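Long-range contact in arabinofuranosidase (Bifidobacterium longum, PDB 2Y2W), which hydrolyses terminal alpha-L-arabinofuranosyl bonds in arabinans and arabinoxylan, helping to degrade plant cell-wall polysaccharides: residues I207-W220 against L248-T262. Sequence-based numbering, arbitrary orientation.
Sequences IKMWCIGNEMDGPW and LELVACGSSGAYMPT
Strands 209-212 and 249-252 are the fourth and fifth of a parallel (beta/alpha)8 barrel, paired through K208, W210 and I212 on one side and E249 and V251 on the other. The E249 amide donates to K208 O. E249 O then accepts W210 N at 3.0 Å, W210 O takes V251 N, and V251 O takes I212 N. M209, C211 and V251 point into the barrel, where M209 CE lies 3.8 Å from V251 CG2; the methionine reaches it with CG anti to the backbone N (chi1 -158°) and an extended chain. W210, I212 and L250 point the other way, to the helical layer, where W210 lies between helix 174-185 and helix 227-244, the latter making the right-handed beta-alpha-beta crossover between the two strands. There L250 CD2 packs 3.7 Å from W210 CB, while the indole NE1 bonds back to I207 O.

Past the strands, C253 SG lies 3.4 Å from G213 C. Farther on, at the C-terminal mouth that holds the active site in such barrels, the buried D217 carboxylate grips S256 twice. S256 OG donates to D217 OD1 at 2.6 Å from the syn side, 15° out of the carboxylate plane, and S256 N donates to the syn lone pair of D217 OD2 at 3.1 Å. The two bonds fix the rotation of the carboxylate and tie the 215-218 type I turn to the loop after strand 249-252. The turn begins at E215, probably the catalytic proton donor/acceptor, whose CG lies 3.2 Å from S256 OG and whose OE2 is hydrogen-bonded to H284. Beyond it, S256 CB meets the edge of the W220 indole, and M260 SD approaches that ring obliquely in a Met-aromatic contact.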
loop_
_atom_site.group_PDB
_atom_site.type_symbol
_atom_site.label_atom_id
_atom_site.label_comp_id
_atom_site.label_asym_id
_atom_site.label_seq_id
_atom_site.Cartn_x
_atom_site.Cartn_y
_atom_site.Cartn_z
ATOM N N ILE D 207 -17.256 -8.372 19.619
ATOM C CA ILE D 207 -15.938 -8.981 19.529
ATOM C C ILE D 207 -14.892 -8.002 20.073
ATOM O O ILE D 207 -14.657 -6.939 19.495
ATOM C CB ILE D 207 -15.626 -9.448 18.088
ATOM C CG1 ILE D 207 -16.655 -10.501 17.659
ATOM C CG2 ILE D 207 -14.198 -9.996 17.988
ATOM C CD1 ILE D 207 -16.564 -10.938 16.209
ATOM N N LYS D 208 -14.305 -8.370 21.212
ATOM C CA LYS D 208 -13.316 -7.551 21.920
ATOM C C LYS D 208 -11.898 -7.731 21.390
ATOM O O LYS D 208 -11.208 -6.752 21.094
ATOM C CB LYS D 208 -13.318 -7.898 23.410
ATOM C CG LYS D 208 -14.087 -6.945 24.302
ATOM C CD LYS D 208 -13.984 -7.397 25.756
ATOM C CE LYS D 208 -14.453 -6.319 26.718
ATOM N NZ LYS D 208 -14.239 -6.724 28.137
ATOM N N MET D 209 -11.472 -8.987 21.288
ATOM C CA MET D 209 -10.091 -9.321 20.960
ATOM C C MET D 209 -9.898 -9.539 19.458
ATOM O O MET D 209 -10.563 -10.384 18.849
ATOM C CB MET D 209 -9.644 -10.549 21.760
ATOM C CG MET D 209 -8.146 -10.694 21.915
ATOM S SD MET D 209 -7.749 -11.959 23.133
ATOM C CE MET D 209 -5.976 -12.098 22.921
ATOM N N TRP D 210 -8.984 -8.762 18.879
ATOM C CA TRP D 210 -8.715 -8.788 17.443
ATOM C C TRP D 210 -7.235 -9.008 17.160
ATOM O O TRP D 210 -6.376 -8.406 17.808
ATOM C CB TRP D 210 -9.150 -7.475 16.786
ATOM C CG TRP D 210 -10.626 -7.217 16.798
ATOM C CD1 TRP D 210 -11.398 -6.920 17.883
ATOM C CD2 TRP D 210 -11.504 -7.200 15.665
ATOM N NE1 TRP D 210 -12.703 -6.738 17.500
ATOM C CE2 TRP D 210 -12.796 -6.901 16.145
ATOM C CE3 TRP D 210 -11.325 -7.411 14.292
ATOM C CZ2 TRP D 210 -13.901 -6.806 15.303
ATOM C CZ3 TRP D 210 -12.424 -7.318 13.456
ATOM C CH2 TRP D 210 -13.697 -7.018 13.965
ATOM N N CYS D 211 -6.946 -9.861 16.182
ATOM C CA CYS D 211 -5.579 -10.069 15.716
ATOM C C CYS D 211 -5.325 -9.291 14.428
ATOM O O CYS D 211 -5.949 -9.550 13.395
ATOM C CB CYS D 211 -5.294 -11.556 15.507
ATOM S SG CYS D 211 -5.445 -12.530 17.006
ATOM N N ILE D 212 -4.410 -8.329 14.505
ATOM C CA ILE D 212 -4.071 -7.500 13.359
ATOM C C ILE D 212 -3.056 -8.232 12.481
ATOM O O ILE D 212 -1.840 -8.101 12.654
ATOM C CB ILE D 212 -3.568 -6.102 13.797
ATOM C CG1 ILE D 212 -4.558 -5.473 14.783
ATOM C CG2 ILE D 212 -3.388 -5.189 12.589
ATOM C CD1 ILE D 212 -3.965 -4.420 15.681
ATOM N N GLY D 213 -3.580 -9.020 11.547
ATOM C CA GLY D 213 -2.759 -9.819 10.649
ATOM C C GLY D 213 -2.360 -11.149 11.247
ATOM O O GLY D 213 -2.666 -11.438 12.407
ATOM N N ASN D 214 -1.669 -11.951 10.440
ATOM C CA ASN D 214 -1.153 -13.243 10.866
ATOM C C ASN D 214 0.272 -13.477 10.378
ATOM O O ASN D 214 0.586 -13.221 9.212
ATOM C CB ASN D 214 -2.047 -14.371 10.358
ATOM C CG ASN D 214 -1.555 -15.732 10.790
ATOM O OD1 ASN D 214 -1.780 -16.152 11.925
ATOM N ND2 ASN D 214 -0.872 -16.429 9.891
ATOM N N GLU D 215 1.122 -13.962 11.285
ATOM C CA GLU D 215 2.493 -14.393 10.981
ATOM C C GLU D 215 3.164 -13.580 9.871
ATOM O O GLU D 215 3.727 -14.137 8.925
ATOM C CB GLU D 215 2.522 -15.894 10.645
ATOM C CG GLU D 215 2.223 -16.816 11.829
ATOM C CD GLU D 215 2.322 -18.294 11.477
ATOM O OE1 GLU D 215 1.866 -18.689 10.383
ATOM O OE2 GLU D 215 2.852 -19.067 12.303
ATOM N N MET D 216 3.111 -12.259 10.006
ATOM C CA MET D 216 3.601 -11.347 8.973
ATOM C C MET D 216 5.124 -11.354 8.803
ATOM O O MET D 216 5.643 -10.779 7.844
ATOM C CB MET D 216 3.086 -9.925 9.228
ATOM C CG MET D 216 1.567 -9.796 9.162
ATOM S SD MET D 216 0.864 -10.294 7.570
ATOM C CE MET D 216 1.424 -8.951 6.527
ATOM N N ASP D 217 5.825 -12.017 9.723
ATOM C CA ASP D 217 7.281 -12.164 9.656
ATOM C C ASP D 217 7.702 -13.381 8.836
ATOM O O ASP D 217 8.819 -13.431 8.318
ATOM C CB ASP D 217 7.888 -12.244 11.065
ATOM C CG ASP D 217 7.460 -13.492 11.826
ATOM O OD1 ASP D 217 6.326 -13.975 11.608
ATOM O OD2 ASP D 217 8.260 -13.988 12.649
ATOM N N GLY D 218 6.809 -14.363 8.733
ATOM C CA GLY D 218 7.086 -15.588 7.990
ATOM C C GLY D 218 7.106 -15.352 6.491
ATOM O O GLY D 218 6.156 -14.793 5.947
ATOM N N PRO D 219 8.193 -15.769 5.814
ATOM C CA PRO D 219 8.311 -15.632 4.353
ATOM C C PRO D 219 7.365 -16.546 3.560
ATOM O O PRO D 219 7.322 -16.465 2.330
ATOM C CB PRO D 219 9.775 -16.003 4.077
ATOM C CG PRO D 219 10.471 -15.852 5.396
ATOM C CD PRO D 219 9.450 -16.250 6.414
ATOM N N TRP D 220 6.620 -17.402 4.260
ATOM C CA TRP D 220 5.580 -18.233 3.646
ATOM C C TRP D 220 4.234 -17.499 3.578
ATOM O O TRP D 220 3.303 -17.949 2.904
ATOM C CB TRP D 220 5.416 -19.541 4.426
ATOM C CG TRP D 220 5.086 -19.320 5.870
ATOM C CD1 TRP D 220 3.840 -19.161 6.416
ATOM C CD2 TRP D 220 6.015 -19.214 6.956
ATOM N NE1 TRP D 220 3.938 -18.967 7.772
ATOM C CE2 TRP D 220 5.260 -18.997 8.131
ATOM C CE3 TRP D 220 7.413 -19.285 7.049
ATOM C CZ2 TRP D 220 5.855 -18.849 9.390
ATOM C CZ3 TRP D 220 8.007 -19.139 8.299
ATOM C CH2 TRP D 220 7.226 -18.923 9.454
ATOM N N LEU D 248 -11.754 -2.218 22.721
ATOM C CA LEU D 248 -11.093 -3.272 21.957
ATOM C C LEU D 248 -9.767 -3.678 22.582
ATOM O O LEU D 248 -9.084 -2.861 23.201
ATOM C CB LEU D 248 -10.860 -2.842 20.507
ATOM C CG LEU D 248 -12.038 -2.711 19.537
ATOM C CD1 LEU D 248 -11.503 -2.452 18.138
ATOM C CD2 LEU D 248 -12.963 -3.931 19.545
ATOM N N GLU D 249 -9.414 -4.948 22.410
ATOM C CA GLU D 249 -8.133 -5.475 22.860
ATOM C C GLU D 249 -7.396 -6.053 21.653
ATOM O O GLU D 249 -7.806 -7.067 21.090
ATOM C CB GLU D 249 -8.338 -6.521 23.961
ATOM C CG GLU D 249 -9.130 -5.990 25.158
ATOM C CD GLU D 249 -9.392 -7.036 26.230
ATOM O OE1 GLU D 249 -9.633 -8.213 25.882
ATOM O OE2 GLU D 249 -9.370 -6.668 27.428
ATOM N N LEU D 250 -6.309 -5.392 21.260
ATOM C CA LEU D 250 -5.677 -5.637 19.961
ATOM C C LEU D 250 -4.340 -6.368 20.036
ATOM O O LEU D 250 -3.477 -6.033 20.852
ATOM C CB LEU D 250 -5.527 -4.319 19.197
ATOM C CG LEU D 250 -6.823 -3.521 19.016
ATOM C CD1 LEU D 250 -6.531 -2.119 18.511
ATOM C CD2 LEU D 250 -7.803 -4.238 18.094
ATOM N N VAL D 251 -4.185 -7.358 19.159
ATOM C CA VAL D 251 -3.006 -8.227 19.137
ATOM C C VAL D 251 -2.130 -7.941 17.919
ATOM O O VAL D 251 -2.601 -7.993 16.780
ATOM C CB VAL D 251 -3.399 -9.733 19.124
ATOM C CG1 VAL D 251 -2.175 -10.613 19.352
ATOM C CG2 VAL D 251 -4.473 -10.030 20.163
ATOM N N ALA D 252 -0.859 -7.638 18.174
ATOM C CA ALA D 252 0.136 -7.483 17.116
ATOM C C ALA D 252 0.861 -8.798 16.887
ATOM O O ALA D 252 1.085 -9.560 17.831
ATOM C CB ALA D 252 1.129 -6.399 17.474
ATOM N N CYS D 253 1.218 -9.060 15.630
ATOM C CA CYS D 253 2.006 -10.237 15.270
ATOM C C CYS D 253 3.391 -10.147 15.893
ATOM O O CYS D 253 4.062 -9.118 15.790
ATOM C CB CYS D 253 2.152 -10.363 13.750
ATOM S SG CYS D 253 0.621 -10.562 12.818
ATOM N N GLY D 254 3.802 -11.221 16.554
ATOM C CA GLY D 254 5.157 -11.333 17.069
ATOM C C GLY D 254 5.937 -12.242 16.150
ATOM O O GLY D 254 5.825 -12.142 14.927
ATOM N N SER D 255 6.721 -13.139 16.739
ATOM C CA SER D 255 7.462 -14.126 15.964
ATOM C C SER D 255 6.640 -15.393 15.736
ATOM O O SER D 255 5.832 -15.793 16.585
ATOM C CB SER D 255 8.797 -14.454 16.635
ATOM O OG SER D 255 9.689 -13.352 16.556
ATOM N N SER D 256 6.852 -16.011 14.577
ATOM C CA SER D 256 6.180 -17.257 14.226
ATOM C C SER D 256 6.849 -18.455 14.893
ATOM O O SER D 256 6.369 -19.587 14.782
ATOM C CB SER D 256 6.159 -17.436 12.710
ATOM O OG SER D 256 5.424 -16.392 12.095
ATOM N N GLY D 257 7.952 -18.188 15.590
ATOM C CA GLY D 257 8.728 -19.213 16.281
ATOM C C GLY D 257 10.017 -18.649 16.849
ATOM O O GLY D 257 10.454 -17.562 16.461
ATOM N N ALA D 258 10.623 -19.396 17.770
ATOM C CA ALA D 258 11.875 -18.992 18.412
ATOM C C ALA D 258 13.062 -19.091 17.458
ATOM O O ALA D 258 14.078 -18.415 17.644
ATOM C CB ALA D 258 12.121 -19.831 19.655
ATOM N N TYR D 259 12.920 -19.934 16.437
ATOM C CA TYR D 259 13.962 -20.158 15.433
ATOM C C TYR D 259 14.160 -18.961 14.503
ATOM O O TYR D 259 15.228 -18.803 13.906
ATOM C CB TYR D 259 13.646 -21.414 14.608
ATOM C CG TYR D 259 12.272 -21.416 13.966
ATOM C CD1 TYR D 259 12.051 -20.799 12.733
ATOM C CD2 TYR D 259 11.191 -22.043 14.590
ATOM C CE1 TYR D 259 10.790 -20.797 12.144
ATOM C CE2 TYR D 259 9.926 -22.051 14.008
ATOM C CZ TYR D 259 9.734 -21.427 12.786
ATOM O OH TYR D 259 8.487 -21.432 12.204
ATOM N N MET D 260 13.122 -18.131 14.390
ATOM C CA MET D 260 13.091 -16.991 13.469
ATOM C C MET D 260 14.323 -16.090 13.581
ATOM O O MET D 260 14.747 -15.757 14.690
ATOM C CB MET D 260 11.816 -16.163 13.678
ATOM C CG MET D 260 10.539 -16.802 13.125
ATOM S SD MET D 260 10.570 -17.106 11.339
ATOM C CE MET D 260 10.629 -15.441 10.673
ATOM N N PRO D 261 14.906 -15.698 12.429
ATOM C CA PRO D 261 16.084 -14.825 12.426
ATOM C C PRO D 261 15.771 -13.425 12.953
ATOM O O PRO D 261 16.679 -12.700 13.370
ATOM C CB PRO D 261 16.476 -14.763 10.944
ATOM C CG PRO D 261 15.229 -15.099 10.202
ATOM C CD PRO D 261 14.502 -16.082 11.063
ATOM N N THR D 262 14.489 -13.067 12.936
ATOM C CA THR D 262 14.022 -11.761 13.392
ATOM C C THR D 262 13.482 -11.799 14.837
ATOM O O THR D 262 12.915 -10.816 15.324
ATOM C CB THR D 262 12.968 -11.178 12.410
ATOM O OG1 THR D 262 12.673 -9.820 12.759
ATOM C CG2 THR D 262 11.677 -12.010 12.408
#